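Long-range contacts in putative peptidyl-arginine deiminase family protein (Campylobacter jejuni subsp. jejuni serotype O:2, PDB 6B10), which probably hydrolyses agmatine to N-carbamoylputrescine and ammonia, a step on the route to the polyamine putrescine: residues E53-L58 and V274-A279; S17-L22 and C325-K330; W193-F198 and K240-K245. One frame throughout, in Å; residues are numbered along the deposited sequence.

Contact 1 (E53-L58 and V274-A279)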
# COMPACT_ATOMS: atom_id res chain seq x y z
N GLU A 53 -9.47 2.66 -15.97
CA GLU A 53 -10.66 1.97 -16.47
C GLU A 53 -11.67 1.74 -15.35
O GLU A 53 -12.86 1.59 -15.62
CB GLU A 53 -10.28 0.62 -17.08
CG GLU A 53 -11.39 -0.03 -17.90
CD GLU A 53 -11.24 -1.54 -17.99
OE1 GLU A 53 -12.28 -2.23 -17.95
OE2 GLU A 53 -10.10 -2.02 -18.09
N PHE A 54 -11.20 1.70 -14.10
CA PHE A 54 -12.06 1.38 -12.96
C PHE A 54 -12.37 2.53 -12.00
O PHE A 54 -13.43 2.54 -11.38
CB PHE A 54 -11.43 0.23 -12.18
CG PHE A 54 -11.47 -1.08 -12.91
CD1 PHE A 54 -12.59 -1.88 -12.85
CD2 PHE A 54 -10.38 -1.49 -13.67
CE1 PHE A 54 -12.64 -3.08 -13.53
CE2 PHE A 54 -10.42 -2.69 -14.35
CZ PHE A 54 -11.55 -3.49 -14.28
N GLN A 55 -11.46 3.49 -11.86
CA GLN A 55 -11.72 4.66 -11.02
C GLN A 55 -10.79 5.79 -11.39
O GLN A 55 -9.80 5.59 -12.11
CB GLN A 55 -11.58 4.31 -9.53
CG GLN A 55 -10.15 4.05 -9.07
CD GLN A 55 -10.06 3.56 -7.62
OE1 GLN A 55 -10.84 2.72 -7.18
NE2 GLN A 55 -9.09 4.09 -6.88
N LYS A 56 -11.08 6.98 -10.89
CA LYS A 56 -10.23 8.13 -11.19
C LYS A 56 -8.83 7.93 -10.63
O LYS A 56 -8.63 7.26 -9.62
CB LYS A 56 -10.82 9.42 -10.64
CG LYS A 56 -12.06 9.90 -11.37
CD LYS A 56 -12.61 11.16 -10.73
CE LYS A 56 -13.40 10.86 -9.47
NZ LYS A 56 -13.69 12.11 -8.73
N VAL A 57 -7.86 8.53 -11.31
CA VAL A 57 -6.48 8.50 -10.90
C VAL A 57 -6.00 9.95 -10.80
O VAL A 57 -6.31 10.77 -11.67
CB VAL A 57 -5.62 7.75 -11.94
CG1 VAL A 57 -4.13 7.82 -11.59
CG2 VAL A 57 -6.06 6.30 -12.07
N LEU A 58 -5.26 10.24 -9.74
CA LEU A 58 -4.63 11.55 -9.55
C LEU A 58 -3.11 11.39 -9.58
O LEU A 58 -2.56 10.63 -8.79
CB LEU A 58 -5.06 12.17 -8.22
CG LEU A 58 -4.47 13.55 -7.90
CD1 LEU A 58 -4.82 14.57 -8.97
CD2 LEU A 58 -4.94 14.03 -6.54
N VAL A 274 -2.85 -3.92 -5.07
CA VAL A 274 -3.67 -2.80 -4.65
C VAL A 274 -5.12 -2.99 -5.06
O VAL A 274 -5.41 -3.28 -6.21
CB VAL A 274 -3.12 -1.44 -5.15
CG1 VAL A 274 -2.90 -1.44 -6.65
CG2 VAL A 274 -4.05 -0.30 -4.75
N PHE A 275 -6.03 -2.85 -4.09
CA PHE A 275 -7.45 -2.88 -4.38
C PHE A 275 -7.89 -1.53 -4.92
O PHE A 275 -7.45 -0.48 -4.44
CB PHE A 275 -8.27 -3.19 -3.13
CG PHE A 275 -8.33 -4.64 -2.76
CD1 PHE A 275 -9.21 -5.50 -3.43
CD2 PHE A 275 -7.57 -5.15 -1.72
CE1 PHE A 275 -9.29 -6.84 -3.07
CE2 PHE A 275 -7.65 -6.48 -1.35
CZ PHE A 275 -8.51 -7.33 -2.03
N ILE A 276 -8.75 -1.59 -5.94
CA ILE A 276 -9.44 -0.42 -6.47
C ILE A 276 -10.86 -0.86 -6.76
O ILE A 276 -11.21 -2.03 -6.58
CB ILE A 276 -8.77 0.10 -7.75
CG1 ILE A 276 -8.68 -1.01 -8.81
CG2 ILE A 276 -7.38 0.65 -7.42
CD1 ILE A 276 -8.35 -0.51 -10.20
N ASN A 277 -11.71 0.06 -7.20
CA ASN A 277 -13.11 -0.28 -7.42
C ASN A 277 -13.25 -1.41 -8.43
O ASN A 277 -12.81 -1.30 -9.57
CB ASN A 277 -13.89 0.95 -7.87
CG ASN A 277 -13.95 2.02 -6.80
OD1 ASN A 277 -13.66 1.76 -5.63
ND2 ASN A 277 -14.32 3.23 -7.19
N ASN A 278 -13.85 -2.52 -7.98
CA ASN A 278 -14.13 -3.68 -8.82
C ASN A 278 -12.91 -4.43 -9.34
O ASN A 278 -13.03 -5.30 -10.19
CB ASN A 278 -15.03 -3.29 -10.00
CG ASN A 278 -16.35 -2.71 -9.56
OD1 ASN A 278 -16.62 -1.53 -9.77
ND2 ASN A 278 -17.15 -3.52 -8.90
N ALA A 279 -11.73 -4.14 -8.79
CA ALA A 279 -10.53 -4.80 -9.26
C ALA A 279 -9.44 -4.88 -8.21
O ALA A 279 -9.41 -4.13 -7.23
CB ALA A 279 -10.00 -4.10 -10.51
O HOH W 1 -15.09 0.47 -11.46
O HOH W 2 -15.01 3.89 -9.72
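F54 leans against the beta turn I276-A279, and successive parts of its side chain meet successive residues of that turn. F54 CB starts close to the backbone, 3.3 Å from N277 O, and also touches the CD1 methyl of I276, at 3.7 Å. F54 CG, anti to the carbonyl carbon (chi1 -69°), stands 3.6 Å from N277 O. F54 CD1 approaches the same carbonyl and then N278 CB at 4.0 Å, both obliquely. Over the middle of the ring the contact becomes a true face contact: A279 CB sits on the ring normal, 3.9 Å from the centroid, in a CH-pi interaction that brings the methyl about equally near to all six ring carbons. The turn that receives F54 is of type II and joins the antiparallel strands 274-276 and 279-284 into a hairpin, with I276 and A279 paired through both of their backbone N-H and C=O groups. The fold expected of this family is the pentein, a propeller-like ring of beta/alpha units, and here the entrance to strand 56-61 of one sheet abuts a hairpin of another. Beside the ring, Q55 extends its chain beyond CG until OE1 accepts a hydrogen bond from N277 N (2.8 Å, 163° at the hydrogen), while N277 OD1 accepts from Q19 N. The side-chain nitrogen of N277, ND2, donates to a water at 2.7 Å, and that water donates in turn to F54 O.

Contact 2 (S17-L22 and C325-K330)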
# COMPACT_ATOMS: atom_id res chain seq x y z
N SER A 17 -12.86 -1.17 0.20
CA SER A 17 -13.98 -0.22 0.26
C SER A 17 -13.91 0.74 -0.93
O SER A 17 -12.83 0.96 -1.51
CB SER A 17 -13.95 0.59 1.56
OG SER A 17 -14.06 -0.25 2.68
N GLU A 18 -15.07 1.29 -1.29
CA GLU A 18 -15.20 2.12 -2.49
C GLU A 18 -14.31 3.35 -2.39
O GLU A 18 -14.19 3.97 -1.33
CB GLU A 18 -16.66 2.52 -2.70
CG GLU A 18 -16.93 3.13 -4.08
CD GLU A 18 -18.42 3.29 -4.38
OE1 GLU A 18 -19.22 3.43 -3.43
OE2 GLU A 18 -18.79 3.30 -5.57
N GLN A 19 -13.71 3.72 -3.51
CA GLN A 19 -12.73 4.79 -3.56
C GLN A 19 -13.10 5.86 -4.57
O GLN A 19 -13.88 5.63 -5.50
CB GLN A 19 -11.35 4.21 -3.92
CG GLN A 19 -10.79 3.22 -2.91
CD GLN A 19 -9.63 2.42 -3.48
OE1 GLN A 19 -8.77 2.96 -4.19
NE2 GLN A 19 -9.60 1.12 -3.18
N GLU A 20 -12.52 7.05 -4.37
CA GLU A 20 -12.70 8.17 -5.29
C GLU A 20 -11.46 8.31 -6.17
O GLU A 20 -11.58 8.50 -7.38
CB GLU A 20 -12.96 9.46 -4.50
CG GLU A 20 -13.52 10.60 -5.34
CD GLU A 20 -14.98 10.41 -5.71
OE1 GLU A 20 -15.81 10.29 -4.80
OE2 GLU A 20 -15.29 10.40 -6.92
N TYR A 21 -10.28 8.20 -5.58
CA TYR A 21 -9.02 8.31 -6.32
C TYR A 21 -8.01 7.23 -5.93
O TYR A 21 -7.98 6.79 -4.78
CB TYR A 21 -8.34 9.64 -6.02
CG TYR A 21 -8.99 10.87 -6.62
CD1 TYR A 21 -8.71 11.26 -7.92
CD2 TYR A 21 -9.84 11.67 -5.86
CE1 TYR A 21 -9.28 12.41 -8.46
CE2 TYR A 21 -10.42 12.81 -6.39
CZ TYR A 21 -10.13 13.18 -7.69
OH TYR A 21 -10.70 14.31 -8.22
N LEU A 22 -7.18 6.83 -6.90
CA LEU A 22 -5.86 6.30 -6.60
C LEU A 22 -4.85 7.41 -6.90
O LEU A 22 -4.87 8.02 -7.97
CB LEU A 22 -5.54 5.05 -7.42
CG LEU A 22 -4.34 4.23 -6.90
CD1 LEU A 22 -4.66 3.54 -5.59
CD2 LEU A 22 -3.89 3.19 -7.92
N CYS A 325 1.41 3.93 -4.58
CA CYS A 325 0.10 4.57 -4.66
C CYS A 325 -0.56 4.70 -3.30
O CYS A 325 -0.14 4.10 -2.32
CB CYS A 325 -0.80 3.82 -5.64
SG CYS A 325 -1.21 2.11 -5.18
N GLN A 326 -1.59 5.54 -3.25
CA GLN A 326 -2.39 5.70 -2.05
C GLN A 326 -3.86 5.81 -2.44
O GLN A 326 -4.20 6.38 -3.48
CB GLN A 326 -1.93 6.92 -1.26
CG GLN A 326 -2.67 7.16 0.06
CD GLN A 326 -2.57 5.99 1.02
OE1 GLN A 326 -3.22 4.96 0.84
NE2 GLN A 326 -1.75 6.14 2.06
N ASN A 327 -4.72 5.24 -1.62
CA ASN A 327 -6.14 5.22 -1.89
C ASN A 327 -6.81 6.37 -1.15
O ASN A 327 -6.45 6.67 -0.02
CB ASN A 327 -6.74 3.88 -1.45
CG ASN A 327 -5.93 2.69 -1.94
OD1 ASN A 327 -4.96 2.28 -1.30
ND2 ASN A 327 -6.30 2.16 -3.10
N ARG A 328 -7.77 7.00 -1.81
CA ARG A 328 -8.61 8.02 -1.17
C ARG A 328 -10.04 7.54 -1.34
O ARG A 328 -10.51 7.35 -2.46
CB ARG A 328 -8.40 9.39 -1.82
CG ARG A 328 -9.35 10.47 -1.32
CD ARG A 328 -8.94 11.86 -1.77
NE ARG A 328 -10.04 12.81 -1.64
CZ ARG A 328 -10.34 13.50 -0.54
NH1 ARG A 328 -9.62 13.38 0.57
NH2 ARG A 328 -11.38 14.33 -0.55
N PHE A 329 -10.71 7.30 -0.22
CA PHE A 329 -11.98 6.60 -0.24
C PHE A 329 -13.15 7.53 -0.53
O PHE A 329 -13.05 8.74 -0.35
CB PHE A 329 -12.17 5.79 1.04
CG PHE A 329 -11.17 4.68 1.16
CD1 PHE A 329 -11.44 3.43 0.61
CD2 PHE A 329 -9.92 4.91 1.73
CE1 PHE A 329 -10.49 2.42 0.67
CE2 PHE A 329 -8.98 3.90 1.79
CZ PHE A 329 -9.27 2.65 1.26
N LYS A 330 -14.24 6.93 -1.00
CA LYS A 330 -15.45 7.65 -1.38
C LYS A 330 -16.40 7.75 -0.18
O LYS A 330 -16.57 6.78 0.56
CB LYS A 330 -16.15 6.92 -2.52
CG LYS A 330 -17.34 7.65 -3.14
CD LYS A 330 -18.18 6.70 -3.97
CE LYS A 330 -19.45 7.35 -4.51
NZ LYS A 330 -19.19 8.17 -5.73
O HOH W 3 -15.51 4.21 0.98
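R328 O receives two backbone donors from the facing strand, E20 N at 2.8 Å and Y21 N at 3.2 Å. R328 N returns a bond to Y21 O, and on the far side of E20 K330 N donates to E18 O (3.0 Å). A water donating to both E18 O and K330 O spans this end of the pair. One side-chain bond adds to the ladder: N327 ND2 donates a hydrogen bond to Q19 OE1 at 2.8 Å. The two amide planes stand 87° apart, and the donor comes from above the carbonyl plane of Q19. That oxygen also accepts from Q55 NE2, while Q19 NE2 bonds F275 O, which together fix the flip of this buried amide.

Around these bonds the side chains pack in pairs. The ring of F329 turns its edge to the backbone carbonyls of S17 and E18, F329 CD1 lying 3.4 Å from E18 O, and the Q19 side chain lies alongside, its CG meeting the ring obliquely. L22 and N327 share one face of the sheet, where L22 sends CD1 to C325 SG at 3.8 Å and, still closer, to N327 ND2. On the other face Y21 and R328 lie side by side, their tips held by E77 and E135. At the surface the aliphatic part of K330, with CG anti to the backbone N (chi1 -172°), follows E18, with K330 CD 3.4 Å from E18 CD. Two donors from adjacent residues sharing one carbonyl make a classic beta bulge, set in an antiparallel pairing of strands 19-25 and 326-329 that unites the N- and C-terminal parts of the chain in one sheet.

Contact 3 (W193-F198 and K240-K245)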
# COMPACT_ATOMS: atom_id res chain seq x y z
N TRP A 193 0.61 -8.59 15.66
CA TRP A 193 2.01 -8.21 15.54
C TRP A 193 2.80 -9.40 15.01
O TRP A 193 3.02 -10.36 15.74
CB TRP A 193 2.55 -7.81 16.91
CG TRP A 193 1.98 -6.55 17.48
CD1 TRP A 193 0.87 -6.42 18.27
CD2 TRP A 193 2.51 -5.23 17.31
NE1 TRP A 193 0.68 -5.09 18.60
CE2 TRP A 193 1.67 -4.34 18.02
CE3 TRP A 193 3.61 -4.71 16.63
CZ2 TRP A 193 1.90 -2.97 18.07
CZ3 TRP A 193 3.84 -3.34 16.67
CH2 TRP A 193 2.98 -2.49 17.38
N LEU A 194 3.22 -9.34 13.75
CA LEU A 194 3.99 -10.43 13.16
C LEU A 194 5.49 -10.29 13.44
O LEU A 194 6.09 -9.28 13.08
CB LEU A 194 3.77 -10.52 11.65
CG LEU A 194 2.45 -11.09 11.15
CD1 LEU A 194 2.51 -11.15 9.63
CD2 LEU A 194 2.15 -12.47 11.72
N GLU A 195 6.07 -11.32 14.04
CA GLU A 195 7.50 -11.34 14.37
C GLU A 195 8.35 -11.77 13.18
O GLU A 195 9.41 -11.19 12.93
CB GLU A 195 7.76 -12.31 15.53
CG GLU A 195 7.00 -12.00 16.82
CD GLU A 195 7.41 -10.69 17.45
OE1 GLU A 195 8.62 -10.37 17.45
OE2 GLU A 195 6.53 -9.97 17.96
N ASN A 196 7.88 -12.77 12.45
CA ASN A 196 8.69 -13.46 11.44
C ASN A 196 8.45 -13.05 10.00
O ASN A 196 7.44 -12.44 9.66
CB ASN A 196 8.47 -14.97 11.55
CG ASN A 196 9.04 -15.54 12.84
OD1 ASN A 196 10.25 -15.65 12.99
ND2 ASN A 196 8.16 -15.92 13.76
N GLY A 197 9.41 -13.43 9.16
CA GLY A 197 9.33 -13.27 7.72
C GLY A 197 9.91 -11.95 7.27
O GLY A 197 9.94 -10.98 8.03
N PHE A 198 10.37 -11.91 6.02
CA PHE A 198 10.69 -10.64 5.37
C PHE A 198 10.92 -10.83 3.86
O PHE A 198 10.87 -11.95 3.36
CB PHE A 198 11.89 -9.95 6.04
CG PHE A 198 13.05 -10.86 6.30
CD1 PHE A 198 14.01 -11.08 5.33
CD2 PHE A 198 13.19 -11.47 7.53
CE1 PHE A 198 15.08 -11.91 5.57
CE2 PHE A 198 14.26 -12.30 7.79
CZ PHE A 198 15.21 -12.52 6.81
N LYS A 240 4.29 -18.14 8.45
CA LYS A 240 3.11 -18.96 8.17
C LYS A 240 2.52 -19.53 9.46
O LYS A 240 1.31 -19.45 9.69
CB LYS A 240 3.45 -20.10 7.20
CG LYS A 240 2.25 -20.94 6.79
CD LYS A 240 2.67 -22.13 5.93
CE LYS A 240 1.51 -23.08 5.68
NZ LYS A 240 1.70 -23.88 4.43
N GLU A 241 3.38 -20.09 10.31
CA GLU A 241 2.95 -20.68 11.58
C GLU A 241 2.27 -19.65 12.48
O GLU A 241 1.22 -19.95 13.07
CB GLU A 241 4.12 -21.34 12.31
CG GLU A 241 4.65 -22.60 11.63
CD GLU A 241 3.58 -23.65 11.41
OE1 GLU A 241 2.69 -23.78 12.29
OE2 GLU A 241 3.60 -24.34 10.37
N GLU A 242 2.86 -18.46 12.59
CA GLU A 242 2.23 -17.34 13.30
C GLU A 242 0.83 -17.06 12.77
O GLU A 242 -0.12 -16.93 13.53
CB GLU A 242 3.06 -16.07 13.13
CG GLU A 242 4.02 -15.77 14.24
CD GLU A 242 4.81 -14.52 13.95
OE1 GLU A 242 4.55 -13.49 14.60
OE2 GLU A 242 5.68 -14.57 13.06
N LEU A 243 0.71 -16.97 11.45
CA LEU A 243 -0.57 -16.64 10.82
C LEU A 243 -1.60 -17.74 11.03
O LEU A 243 -2.80 -17.47 11.08
CB LEU A 243 -0.38 -16.33 9.33
CG LEU A 243 0.34 -15.01 9.03
CD1 LEU A 243 0.62 -14.87 7.54
CD2 LEU A 243 -0.46 -13.82 9.52
N LYS A 244 -1.14 -18.99 11.16
CA LYS A 244 -2.05 -20.10 11.46
C LYS A 244 -2.69 -19.98 12.84
O LYS A 244 -3.78 -20.50 13.05
CB LYS A 244 -1.34 -21.45 11.29
CG LYS A 244 -1.24 -21.87 9.83
CD LYS A 244 -0.07 -22.80 9.58
CE LYS A 244 -0.27 -24.16 10.21
NZ LYS A 244 0.73 -25.13 9.69
N LYS A 245 -2.03 -19.28 13.76
CA LYS A 245 -2.59 -19.06 15.11
C LYS A 245 -3.70 -18.02 15.16
O LYS A 245 -4.46 -17.99 16.13
CB LYS A 245 -1.49 -18.65 16.10
CG LYS A 245 -0.76 -19.80 16.78
CD LYS A 245 0.46 -20.27 16.01
CE LYS A 245 1.37 -21.10 16.89
NZ LYS A 245 2.68 -21.38 16.24
O HOH W 4 1.88 -13.23 15.68
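E242 reaches across from helix 233-244, and its carboxylate accepts the backbone N-H groups of E195 and N196. The contact thereby fastens the C-terminal part of that helix to the loop following strand 190-194, an edge strand of its sheet within this chain. E242 OE1 accepts E195 N through its syn lone pair in a short, nearly straight bond (2.7 Å, 177° at the hydrogen). The syn lone pair of E242 OE2 takes the next backbone amide, N196 N, at 2.9 Å. A third donor, N196 ND2, approaches the same OE2 from well above the carboxylate plane, again at 2.9 Å, the N196 amide being turned 87° to that plane. CG of E242 is off a staggered position (chi1 -95°), but beyond it the chain is extended, which carries the carboxylate across the gap. Through water, E242 OE1 is also linked to W193 O, the water donating to both oxygens.

Apolar contact lies beside these bonds. L194 and L243 cross at about a right angle, CD2 to CD2 at 3.7 Å, and L194 is covered further by M239 and I208.

Adjacent backbone N-H groups gripping the two oxygens fix the rotation of the E242 carboxylate, while N196 ND2 and the water bring its donors to four; such a setting would be expected to stabilise the charged form of the glutamate.

Overall arrangement
Contacts 1 and 2 are neighbours, their centres 8 Å apart. Both reach one mixed sheet, contact 1 only through strand 56-61, which lies beside strand 19-25; strand 326-329 forms an edge of the sheet within this chain. A probable hydrogen bond from L58 N to L22 O links the two. Contact 3 stands on the opposite side of the chain's centre, about 30 Å from contact 1 and 28 Å from contact 2, centre to centre, where helix 233-244 packs by strand 190-194. In sequence the contacts are nested, contact 3 innermost and contact 2 outermost. By pairing strands 19-25 and 326-329, contact 2 brings the chain's end back to its beginning, consistent with closure of a pentein-like ring.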